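Local coordinates for enoyl-CoA hydratase (Mycobacterium avium subsp. paratuberculosis, PDB 4LK5), which probably adds water across the double bond of enoyl-CoA thioesters, as a trimeric member of the crotonase-like family, at residues 170-175 with 263-268; 162-167 with 191-196; 178-183 with 252-257; 62-67 with 116-121; 90-95 with 138-143. All blocks are in the same frame, centred on the assembly; numbering follows the deposited sequence.

Interaction 1: 170-175 with 263-268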
# COMPACT_ATOMS: atom_id res chain seq x y z
N GLY C 170 17.78 -1.82 20.08
CA GLY C 170 18.93 -1.84 19.20
C GLY C 170 18.89 -2.93 18.14
O GLY C 170 19.93 -3.36 17.66
N LEU C 171 17.70 -3.39 17.79
CA LEU C 171 17.53 -4.30 16.66
C LEU C 171 16.74 -3.70 15.47
O LEU C 171 16.18 -2.62 15.55
CB LEU C 171 16.84 -5.56 17.13
CG LEU C 171 17.58 -6.42 18.16
CD1 LEU C 171 16.74 -7.67 18.45
CD2 LEU C 171 18.98 -6.83 17.69
N MSE C 172 16.75 -4.42 14.36
CA MSE C 172 15.95 -4.08 13.19
C MSE C 172 14.75 -5.00 13.13
O MSE C 172 14.71 -6.02 13.84
CB MSE C 172 16.84 -4.19 11.95
CG MSE C 172 16.88 -5.60 11.42
SE MSE C 172 18.12 -5.76 9.94
CE MSE C 172 17.07 -5.27 8.33
N PRO C 173 13.76 -4.67 12.29
CA PRO C 173 12.61 -5.57 12.18
C PRO C 173 12.99 -6.88 11.59
O PRO C 173 13.78 -6.90 10.68
CB PRO C 173 11.64 -4.84 11.24
CG PRO C 173 12.06 -3.39 11.23
CD PRO C 173 13.49 -3.32 11.74
N ASP C 174 12.49 -7.98 12.11
CA ASP C 174 12.76 -9.25 11.47
C ASP C 174 11.43 -9.96 11.27
O ASP C 174 10.38 -9.35 11.45
CB ASP C 174 13.87 -10.06 12.21
CG ASP C 174 13.58 -10.29 13.68
OD1 ASP C 174 12.46 -10.64 14.04
OD2 ASP C 174 14.50 -10.17 14.51
N GLY C 175 11.45 -11.21 10.83
CA GLY C 175 10.21 -11.93 10.53
C GLY C 175 9.42 -11.39 9.34
O GLY C 175 8.21 -11.58 9.24
N ASP C 263 21.02 -11.32 7.52
CA ASP C 263 22.34 -10.64 7.44
C ASP C 263 22.46 -9.40 8.31
O ASP C 263 23.53 -9.04 8.74
CB ASP C 263 22.65 -10.19 6.01
CG ASP C 263 22.68 -11.34 5.00
OD1 ASP C 263 22.97 -12.51 5.35
OD2 ASP C 263 22.39 -11.06 3.83
N GLY C 264 21.37 -8.71 8.53
CA GLY C 264 21.42 -7.50 9.32
C GLY C 264 21.31 -7.76 10.81
O GLY C 264 22.07 -7.16 11.56
N GLN C 265 20.37 -8.63 11.23
CA GLN C 265 20.17 -8.91 12.64
C GLN C 265 21.37 -9.62 13.19
O GLN C 265 21.75 -9.31 14.31
CB GLN C 265 18.96 -9.79 12.99
CG GLN C 265 17.62 -9.12 13.09
CD GLN C 265 17.40 -8.13 14.23
OE1 GLN C 265 18.10 -7.14 14.35
NE2 GLN C 265 16.31 -8.31 14.93
N SER C 266 21.91 -10.59 12.44
CA SER C 266 23.15 -11.32 12.82
C SER C 266 24.21 -10.37 13.37
O SER C 266 24.77 -10.63 14.42
CB SER C 266 23.73 -12.05 11.62
OG SER C 266 22.87 -13.07 11.22
N VAL C 267 24.43 -9.26 12.66
CA VAL C 267 25.36 -8.21 13.11
C VAL C 267 24.85 -7.48 14.38
O VAL C 267 25.59 -7.28 15.34
CB VAL C 267 25.66 -7.21 11.93
CG1 VAL C 267 26.50 -6.01 12.37
CG2 VAL C 267 26.35 -7.95 10.81
N LEU C 268 23.57 -7.11 14.38
CA LEU C 268 23.02 -6.30 15.44
C LEU C 268 22.90 -7.05 16.74
O LEU C 268 23.04 -6.46 17.80
CB LEU C 268 21.66 -5.75 15.04
CG LEU C 268 21.70 -4.73 13.91
CD1 LEU C 268 20.30 -4.56 13.37
CD2 LEU C 268 22.29 -3.39 14.31
O HOH W 1 22.74 -3.74 18.18

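Interaction 2: 162-167 with 191-196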
# COMPACT_ATOMS: atom_id res chain seq x y z
N PHE C 162 -0.38 -2.91 18.77
CA PHE C 162 0.72 -3.38 17.99
C PHE C 162 1.94 -2.48 18.17
O PHE C 162 1.84 -1.26 18.22
CB PHE C 162 0.30 -3.46 16.52
CG PHE C 162 -0.82 -4.42 16.29
CD1 PHE C 162 -2.14 -4.05 16.56
CD2 PHE C 162 -0.56 -5.70 15.86
CE1 PHE C 162 -3.19 -4.95 16.36
CE2 PHE C 162 -1.60 -6.60 15.67
CZ PHE C 162 -2.91 -6.23 15.93
N MSE C 163 3.10 -3.10 18.28
CA MSE C 163 4.31 -2.30 18.35
C MSE C 163 5.53 -3.02 17.86
O MSE C 163 5.94 -4.04 18.41
CB MSE C 163 4.56 -1.85 19.78
CG MSE C 163 5.81 -0.98 19.70
SE MSE C 163 5.95 0.03 21.34
CE MSE C 163 6.08 -1.57 22.48
N LEU C 164 6.12 -2.46 16.81
CA LEU C 164 7.38 -2.94 16.31
C LEU C 164 8.49 -2.44 17.21
O LEU C 164 9.12 -1.43 16.92
CB LEU C 164 7.58 -2.43 14.91
CG LEU C 164 6.67 -3.04 13.87
CD1 LEU C 164 7.14 -2.54 12.52
CD2 LEU C 164 6.71 -4.55 13.92
N ALA C 165 8.75 -3.19 18.28
CA ALA C 165 9.64 -2.76 19.36
C ALA C 165 11.12 -2.83 19.03
O ALA C 165 11.92 -2.18 19.69
CB ALA C 165 9.37 -3.58 20.62
N PHE C 166 11.47 -3.58 18.00
CA PHE C 166 12.87 -3.96 17.77
C PHE C 166 13.86 -2.84 18.12
O PHE C 166 14.86 -3.02 18.83
CB PHE C 166 13.05 -4.35 16.32
CG PHE C 166 12.09 -5.39 15.87
CD1 PHE C 166 12.31 -6.72 16.18
CD2 PHE C 166 10.98 -5.05 15.10
CE1 PHE C 166 11.44 -7.68 15.74
CE2 PHE C 166 10.10 -6.01 14.67
CZ PHE C 166 10.32 -7.32 14.98
N THR C 167 13.55 -1.68 17.61
CA THR C 167 14.46 -0.54 17.60
C THR C 167 14.70 0.09 19.00
O THR C 167 15.64 0.83 19.19
CB THR C 167 13.86 0.48 16.57
OG1 THR C 167 14.69 0.52 15.40
CG2 THR C 167 13.65 1.85 17.15
N MSE C 191 7.59 2.77 8.10
CA MSE C 191 8.79 3.46 8.52
C MSE C 191 8.53 4.14 9.85
O MSE C 191 9.37 4.14 10.73
CB MSE C 191 9.08 4.37 7.34
CG MSE C 191 10.49 4.95 7.38
SE MSE C 191 11.88 3.62 6.96
CE MSE C 191 11.88 3.78 5.01
N GLN C 192 7.34 4.64 10.05
CA GLN C 192 6.98 5.23 11.32
C GLN C 192 6.96 4.19 12.43
O GLN C 192 7.47 4.43 13.53
CB GLN C 192 5.58 5.81 11.16
CG GLN C 192 4.92 6.38 12.39
CD GLN C 192 3.54 6.92 12.07
OE1 GLN C 192 3.23 7.28 10.92
NE2 GLN C 192 2.71 6.99 13.07
N MSE C 193 6.32 3.05 12.17
CA MSE C 193 6.20 2.05 13.19
C MSE C 193 7.56 1.56 13.54
O MSE C 193 7.83 1.26 14.69
CB MSE C 193 5.40 0.86 12.71
CG MSE C 193 3.91 1.22 12.75
SE MSE C 193 2.84 -0.39 12.27
CE MSE C 193 3.04 -1.37 13.98
N ALA C 194 8.43 1.47 12.54
CA ALA C 194 9.74 0.87 12.72
C ALA C 194 10.74 1.84 13.36
O ALA C 194 11.50 1.44 14.22
CB ALA C 194 10.28 0.41 11.37
N LEU C 195 10.75 3.09 12.91
CA LEU C 195 11.71 4.06 13.41
C LEU C 195 11.24 4.81 14.66
O LEU C 195 12.07 5.29 15.44
CB LEU C 195 12.10 5.10 12.35
CG LEU C 195 12.88 4.64 11.11
CD1 LEU C 195 13.23 5.88 10.28
CD2 LEU C 195 14.15 3.86 11.43
N LEU C 196 9.93 4.93 14.83
CA LEU C 196 9.39 5.67 15.95
C LEU C 196 8.35 4.81 16.61
O LEU C 196 7.21 5.22 16.79
CB LEU C 196 8.74 6.97 15.48
CG LEU C 196 9.74 7.95 14.91
CD1 LEU C 196 9.01 8.94 14.01
CD2 LEU C 196 10.49 8.65 16.04
O HOH W 2 11.36 -0.90 15.33

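Interaction 3: 178-183 with 252-257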
# COMPACT_ATOMS: atom_id res chain seq x y z
N SER C 178 9.85 -5.89 7.49
CA SER C 178 10.27 -4.89 6.46
C SER C 178 9.46 -4.96 5.13
O SER C 178 9.40 -3.97 4.38
CB SER C 178 11.78 -4.94 6.20
OG SER C 178 12.21 -6.17 5.65
N ALA C 179 8.78 -6.08 4.88
CA ALA C 179 7.90 -6.25 3.72
C ALA C 179 6.45 -6.29 4.16
O ALA C 179 5.58 -5.63 3.55
CB ALA C 179 8.26 -7.53 3.01
N LEU C 180 6.18 -7.04 5.23
CA LEU C 180 4.79 -7.33 5.64
C LEU C 180 3.99 -6.13 6.15
O LEU C 180 2.82 -5.97 5.81
CB LEU C 180 4.77 -8.41 6.70
CG LEU C 180 5.20 -9.78 6.17
CD1 LEU C 180 5.53 -10.74 7.29
CD2 LEU C 180 4.11 -10.39 5.34
N VAL C 181 4.57 -5.30 6.99
CA VAL C 181 3.86 -4.13 7.40
C VAL C 181 3.49 -3.16 6.23
O VAL C 181 2.33 -2.76 6.07
CB VAL C 181 4.64 -3.39 8.47
CG1 VAL C 181 3.87 -2.20 8.97
CG2 VAL C 181 4.93 -4.35 9.62
N ALA C 182 4.45 -2.81 5.39
CA ALA C 182 4.21 -1.92 4.24
C ALA C 182 3.21 -2.51 3.27
O ALA C 182 2.42 -1.79 2.67
CB ALA C 182 5.50 -1.65 3.51
N ALA C 183 3.24 -3.83 3.11
CA ALA C 183 2.33 -4.50 2.22
C ALA C 183 0.87 -4.24 2.62
O ALA C 183 -0.05 -4.36 1.78
CB ALA C 183 2.60 -6.00 2.20
N THR C 252 5.89 -10.74 -3.02
CA THR C 252 7.00 -10.81 -3.93
C THR C 252 8.34 -10.50 -3.22
O THR C 252 9.34 -11.08 -3.51
CB THR C 252 6.61 -9.82 -5.05
OG1 THR C 252 6.24 -10.54 -6.23
CG2 THR C 252 7.61 -8.79 -5.32
N GLU C 253 8.36 -9.59 -2.25
CA GLU C 253 9.63 -9.21 -1.63
C GLU C 253 9.86 -9.84 -0.26
O GLU C 253 10.77 -9.45 0.46
CB GLU C 253 9.71 -7.68 -1.51
CG GLU C 253 9.55 -6.98 -2.84
CD GLU C 253 10.49 -7.54 -3.91
OE1 GLU C 253 11.67 -7.79 -3.57
OE2 GLU C 253 10.09 -7.70 -5.10
N LEU C 254 9.02 -10.80 0.12
CA LEU C 254 9.12 -11.38 1.43
C LEU C 254 10.41 -12.14 1.59
O LEU C 254 11.09 -11.98 2.60
CB LEU C 254 7.97 -12.34 1.67
CG LEU C 254 8.11 -13.15 2.95
CD1 LEU C 254 8.11 -12.17 4.14
CD2 LEU C 254 7.01 -14.18 3.10
N ASP C 255 10.74 -12.98 0.61
CA ASP C 255 11.99 -13.74 0.62
C ASP C 255 13.31 -12.90 0.69
O ASP C 255 14.19 -13.16 1.54
CB ASP C 255 12.05 -14.74 -0.54
CG ASP C 255 11.40 -16.09 -0.19
OD1 ASP C 255 11.22 -16.37 1.03
OD2 ASP C 255 11.06 -16.87 -1.12
N PRO C 256 13.45 -11.92 -0.22
CA PRO C 256 14.57 -11.01 -0.12
C PRO C 256 14.61 -10.29 1.23
O PRO C 256 15.67 -10.12 1.82
CB PRO C 256 14.30 -10.02 -1.24
CG PRO C 256 13.43 -10.74 -2.23
CD PRO C 256 12.64 -11.73 -1.44
N ALA C 257 13.46 -9.89 1.73
CA ALA C 257 13.42 -9.26 3.02
C ALA C 257 13.98 -10.19 4.08
O ALA C 257 14.83 -9.76 4.87
CB ALA C 257 12.01 -8.84 3.40

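Interaction 4: 62-67 with 116-121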
# COMPACT_ATOMS: atom_id res chain seq x y z
N PRO C 62 13.09 -23.13 21.14
CA PRO C 62 12.26 -24.35 21.07
C PRO C 62 10.82 -24.08 20.62
O PRO C 62 10.28 -24.78 19.77
CB PRO C 62 12.28 -24.87 22.52
CG PRO C 62 13.26 -24.01 23.29
CD PRO C 62 14.01 -23.16 22.30
N VAL C 63 10.22 -23.03 21.17
CA VAL C 63 8.84 -22.67 20.85
C VAL C 63 8.63 -22.10 19.44
O VAL C 63 7.66 -22.46 18.77
CB VAL C 63 8.26 -21.70 21.91
CG1 VAL C 63 7.15 -20.83 21.35
CG2 VAL C 63 7.73 -22.50 23.09
N ILE C 64 9.53 -21.21 19.01
CA ILE C 64 9.52 -20.71 17.64
C ILE C 64 9.64 -21.90 16.70
O ILE C 64 8.91 -21.99 15.72
CB ILE C 64 10.66 -19.69 17.37
CG1 ILE C 64 10.33 -18.32 17.96
CG2 ILE C 64 10.89 -19.46 15.89
CD1 ILE C 64 11.55 -17.45 18.21
N THR C 65 10.59 -22.80 16.99
CA THR C 65 10.73 -24.05 16.22
C THR C 65 9.43 -24.86 16.17
O THR C 65 9.14 -25.52 15.18
CB THR C 65 11.89 -24.92 16.78
OG1 THR C 65 13.13 -24.20 16.62
CG2 THR C 65 11.97 -26.34 16.05
N GLY C 66 8.64 -24.76 17.23
CA GLY C 66 7.41 -25.52 17.34
C GLY C 66 6.30 -25.04 16.43
O GLY C 66 5.65 -25.85 15.75
N ILE C 67 6.07 -23.73 16.44
CA ILE C 67 5.05 -23.07 15.61
C ILE C 67 5.43 -23.30 14.15
O ILE C 67 4.62 -23.72 13.33
CB ILE C 67 4.99 -21.55 15.90
CG1 ILE C 67 4.57 -21.27 17.34
CG2 ILE C 67 4.04 -20.81 14.96
CD1 ILE C 67 5.35 -20.13 17.92
N LEU C 116 16.79 -17.76 11.66
CA LEU C 116 16.52 -18.79 10.65
C LEU C 116 15.18 -19.45 10.89
O LEU C 116 14.53 -19.87 9.97
CB LEU C 116 17.61 -19.87 10.68
CG LEU C 116 18.73 -20.01 9.65
CD1 LEU C 116 19.13 -18.68 9.03
CD2 LEU C 116 19.94 -20.71 10.30
N GLU C 117 14.79 -19.56 12.15
CA GLU C 117 13.59 -20.28 12.48
C GLU C 117 12.39 -19.34 12.43
O GLU C 117 11.28 -19.79 12.07
CB GLU C 117 13.71 -20.93 13.86
CG GLU C 117 14.75 -22.03 13.92
CD GLU C 117 14.30 -23.28 13.21
OE1 GLU C 117 13.55 -24.07 13.83
OE2 GLU C 117 14.69 -23.49 12.03
N ILE C 118 12.61 -18.08 12.82
CA ILE C 118 11.62 -17.03 12.60
C ILE C 118 11.25 -17.10 11.13
O ILE C 118 10.07 -17.12 10.75
CB ILE C 118 12.15 -15.62 12.80
CG1 ILE C 118 12.64 -15.35 14.21
CG2 ILE C 118 11.08 -14.60 12.43
CD1 ILE C 118 11.65 -15.64 15.28
N ASN C 119 12.29 -17.13 10.29
CA ASN C 119 12.09 -17.11 8.84
C ASN C 119 11.31 -18.34 8.41
O ASN C 119 10.35 -18.22 7.68
CB ASN C 119 13.43 -16.94 8.10
CG ASN C 119 14.04 -15.54 8.29
OD1 ASN C 119 13.46 -14.67 8.94
ND2 ASN C 119 15.22 -15.32 7.74
N ARG C 120 11.70 -19.51 8.91
CA ARG C 120 10.97 -20.73 8.63
C ARG C 120 9.51 -20.56 8.98
O ARG C 120 8.64 -20.90 8.21
CB ARG C 120 11.50 -21.92 9.45
CG ARG C 120 12.28 -22.98 8.70
CD ARG C 120 12.79 -24.08 9.65
NE ARG C 120 11.76 -25.09 9.73
CZ ARG C 120 11.23 -25.61 10.83
NH1 ARG C 120 11.64 -25.31 12.08
NH2 ARG C 120 10.26 -26.51 10.64
N LEU C 121 9.25 -20.07 10.18
CA LEU C 121 7.88 -19.90 10.64
C LEU C 121 7.09 -19.03 9.64
O LEU C 121 6.08 -19.47 9.08
CB LEU C 121 7.86 -19.29 12.04
CG LEU C 121 6.58 -18.63 12.58
CD1 LEU C 121 5.33 -19.36 12.18
CD2 LEU C 121 6.70 -18.57 14.09

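Interaction 5: 90-95 with 138-143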
# COMPACT_ATOMS: atom_id res chain seq x y z
N ARG C 90 -3.49 -12.52 28.91
CA ARG C 90 -3.61 -11.10 28.57
C ARG C 90 -3.09 -10.78 27.16
O ARG C 90 -3.76 -10.07 26.39
CB ARG C 90 -2.87 -10.25 29.62
CG ARG C 90 -3.10 -8.75 29.48
CD ARG C 90 -2.13 -7.97 30.36
NE ARG C 90 -1.66 -6.74 29.70
CZ ARG C 90 -0.46 -6.19 29.88
NH1 ARG C 90 0.42 -6.76 30.71
NH2 ARG C 90 -0.11 -5.08 29.24
N GLY C 91 -1.91 -11.31 26.82
CA GLY C 91 -1.17 -10.93 25.61
C GLY C 91 -1.32 -11.89 24.46
O GLY C 91 -1.84 -13.00 24.63
N PHE C 92 -0.91 -11.43 23.27
CA PHE C 92 -0.83 -12.27 22.09
C PHE C 92 0.59 -12.85 22.02
O PHE C 92 0.76 -14.05 22.10
CB PHE C 92 -1.16 -11.46 20.83
CG PHE C 92 -0.87 -12.19 19.54
CD1 PHE C 92 -1.69 -13.23 19.12
CD2 PHE C 92 0.25 -11.86 18.77
CE1 PHE C 92 -1.42 -13.92 17.94
CE2 PHE C 92 0.52 -12.54 17.57
CZ PHE C 92 -0.31 -13.58 17.16
N SER C 93 1.60 -11.99 21.85
CA SER C 93 3.00 -12.32 22.14
C SER C 93 3.84 -11.07 22.15
O SER C 93 3.72 -10.22 21.25
CB SER C 93 3.63 -13.27 21.13
OG SER C 93 5.06 -13.12 21.15
N SER C 94 4.73 -10.99 23.15
CA SER C 94 5.68 -9.89 23.29
C SER C 94 6.91 -10.09 22.41
O SER C 94 7.86 -9.29 22.47
CB SER C 94 6.10 -9.70 24.75
OG SER C 94 6.70 -10.87 25.26
N GLY C 95 6.92 -11.14 21.60
CA GLY C 95 7.96 -11.30 20.61
C GLY C 95 9.10 -12.11 21.17
O GLY C 95 8.91 -12.89 22.10
N GLY C 138 -4.56 -9.06 23.08
CA GLY C 138 -3.84 -8.03 23.81
C GLY C 138 -2.60 -7.54 23.10
O GLY C 138 -2.60 -7.41 21.90
N PRO C 139 -1.52 -7.26 23.85
CA PRO C 139 -0.30 -6.75 23.21
C PRO C 139 0.31 -7.69 22.17
O PRO C 139 0.30 -8.92 22.34
CB PRO C 139 0.65 -6.53 24.38
CG PRO C 139 -0.24 -6.31 25.56
CD PRO C 139 -1.47 -7.13 25.33
N ALA C 140 0.78 -7.08 21.07
CA ALA C 140 1.61 -7.73 20.05
C ALA C 140 2.87 -6.88 19.90
O ALA C 140 2.80 -5.66 19.63
CB ALA C 140 0.87 -7.80 18.72
N ALA C 141 4.02 -7.50 20.05
CA ALA C 141 5.26 -6.72 19.99
C ALA C 141 6.36 -7.48 19.29
O ALA C 141 6.40 -8.71 19.34
CB ALA C 141 5.69 -6.33 21.40
N GLY C 142 7.25 -6.75 18.63
CA GLY C 142 8.34 -7.38 17.85
C GLY C 142 7.86 -8.47 16.89
O GLY C 142 6.89 -8.28 16.19
N VAL C 143 8.54 -9.61 16.85
CA VAL C 143 8.11 -10.66 15.92
C VAL C 143 6.72 -11.16 16.16
O VAL C 143 6.20 -11.87 15.33
CB VAL C 143 8.98 -11.94 15.91
CG1 VAL C 143 10.10 -11.79 14.91
CG2 VAL C 143 9.48 -12.28 17.28

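Interaction 1: 170-175 with 263-268
The side-chain amide of Q265 and the carboxylate of D174 meet with their planes 54° apart, and the loop wraps round that amide. M172 lies on one side of the amide plane with its N, O and CG; L171 sets CG and CD2 on the other side, while its CB sits near the plane, 3.4 Å from Q265 OE1. At the amino edge, D174 OD2 lies almost in the amide plane, 2.6 Å from Q265 NE2. The carboxylate is less neatly used: OD2 is approached on its anti side, well out of its own plane. At the other end M172 N donates to Q265 OE1 over 3.0 Å, nearly straight at 166°, coming from above the carbonyl plane.

Q265 reaches in by bending at chi2 (-66°), which folds the amide off the helix and into the loop. One turn on, L268 CD1 packs 3.8 Å from M172 CB, and the selenium of M172 rests 3.8 Å from G264 CA, where the helix presents no side chain. A water ties G170 O to L268 O.

T242 of the second subunit packs on M172, and A238 of that subunit on L268, so the contact borders the trimer interface. Within the chain it joins the loop between strand 161-163 and helix 177-185 to helix 254-269, one of the C-terminal helices of the crotonase fold.

Interaction 2: 162-167 with 191-196
L164 and A194 bring their backbones within 5.7 Å, CA to CA, where the chain leaves strand 161-163 and passes the last turn of helix 187-195. L164 is the centre of an inverse gamma turn, after which the chain enters a short 3-10 segment at F166. No direct hydrogen bond crosses the gap. A water does the joining: it donates to L164 O and to A194 O, the latter at 2.6 Å, and accepts a longer bond from T167 N, so the end of the helix and the bend of the loop share one bridge.

Side chains fill the rest. L164 points at the helix and crosses M193 at about a right angle, with its CD1 3.8 Å from M193 CB. The bend at chi3 of M193 (75°) turns CE back alongside L164, 4.0 Å from L164 CG, and on to F162 CB. Further along, T167 CB packs 3.5 Å from A194 O.

V181 of helix 177-185 touches both L164 and M193, and W208 of helix 202-208 packs on M193. V145 of helix 143-150 touches L164, and F239 of the second subunit packs on T167. F162 itself pairs through its backbone with L200, in the neighbouring strand of the small sheet.

Interaction 3: 178-183 with 252-257
A179 points its methyl straight at the first turn of the helix that starts at L254, and the contact is built round that one group. Its CB sits 4.0 Å from A257 CB, methyl against methyl, and 4.2 Å from L254 CA; E253 O, at the N-cap position of the second helix, lies beside it. With such small groups the backbones come close, 5.7 Å between A179 CA and L254 CA.

On one flank the ends of L180 and L254 come together beside the A179-A257 contact. L254, with CG anti to the backbone N (chi1 172°), brings CD1 to 4.3 Å from L180 CG, a light touch between branched ends. On the other flank S178 OG lies 3.5 Å from A257 CB. This is plain packing against a methyl; the hydroxyl is hydrogen-bonded to E261, one turn beyond A257. No hydrogen bond links the two segments.

The contact thus sets helix 177-185 against the start of helix 254-269. L254 goes on to pack on V122 and A126 of helix 113-127, while L180 reaches A150 of helix 143-150. Other copies of the protein close in as well: I246 of the second subunit packs on S178, and T252 of that subunit on E253.

Interaction 4: 62-67 with 116-121
E117 OE1 is the polar atom that draws this contact together. T65 OG1 approaches it across the gap to 2.8 Å, and R120 NH1, one turn along on its own helix, reaches it at 2.9 Å in a salt bridge. V61 O also lies within bonding distance of T65 OG1, so the hydroxyl proton cannot be assigned to one acceptor. The bridge to R120 lies in the guanidinium plane and meets OE1 on its syn side but well out of the carboxylate plane, and its N-H angle of 135° is rather bent. A turn at chi2 of E117 (-73°) curls the carboxylate over so that OE1 comes between T65 and R120.

Beneath this polar group the helices run nearly side by side, their axes 8.6 Å apart and 23° from parallel. I64 drives in with CD1 against I118 CD1 at 3.4 Å, while its CG2 lies 3.8 Å from E117 CB. One turn on, I67 CG2 faces the two methyls of L121, with CD1 at 3.4 Å and CD2 slightly farther; the fork of L121 is aimed at I67. V143 and I147 of helix 143-150 pack on I118 and L121, closing the inner side.

R120 is held from two helices, since its NH2 makes salt bridges to D69 and E72 of helix 61-76. The chemistry is therefore divided: an apolar seam of isoleucine and leucine within, and on the partly exposed side a charge network in which the arginine would be expected to stabilise the carboxylate of E117 in its ionised form.

Interaction 5: 90-95 with 138-143
Segments 90-95 and 138-143 probably frame the oxyanion hole, the pair of backbone N-H groups that in crotonase-like enzymes hold the thioester carbonyl; as in relatives, one segment appears to be the loop after a central strand and the other the start of a helix. They run side by side in the same direction, 10° apart, joined by a single beta bridge between S93 and A140. F92 N donates to P139 O at 2.9 Å, and S93 N adds a weak second bond to the same oxygen. The return bond, A141 N to S93 O, is 3.0 Å long.

F92, its ring swung out by chi1 of 170°, lays CD2 4.1 Å from A140 CB. R90 crosses P139 at about a right angle and brings NH2 near the ring at CG. At the two ends glycines let the chains close up: G138 CA makes a CA-H...O contact of 3.3 Å with R90 O, and G95 CA sits 3.3 Å from A141 O and 3.8 Å from V143 CG2.

S93 OG accepts from G95 N in an ST turn and is also bonded to N57 O, while S94 OG bonds to S55 O. The bend is thus held by its own ST turn and by the carbonyls of S55 and N57, in an earlier loop of the same chain, which is consistent with a well-defined backbone at S93-G95, set beside the start of the helix at V143.

Interactions 2 and 5 share the small sheet: M163 N lies 2.9 Å from A140 O and M163 O 3.0 Å from G142 N, both probable hydrogen bonds, so strand 161-163 pairs with the strand that leads to the probable oxyanion-hole region of interaction 5. F166 continues the path, its ring against G142 and V143 on one hand and P173 on the other, while L171 N is 3.0 Å from F166 O in interaction 1. Interaction 3 meets interaction 2 where M193 SE lies 3.9 Å from V181 CG1, and shares helix 254-269 with interaction 1. Interaction 4 joins through I118, whose CG2 touches G175 CA (3.4 Å) and V143 CG1 (3.9 Å). Interactions 1, 2 and 3 also touch the second subunit.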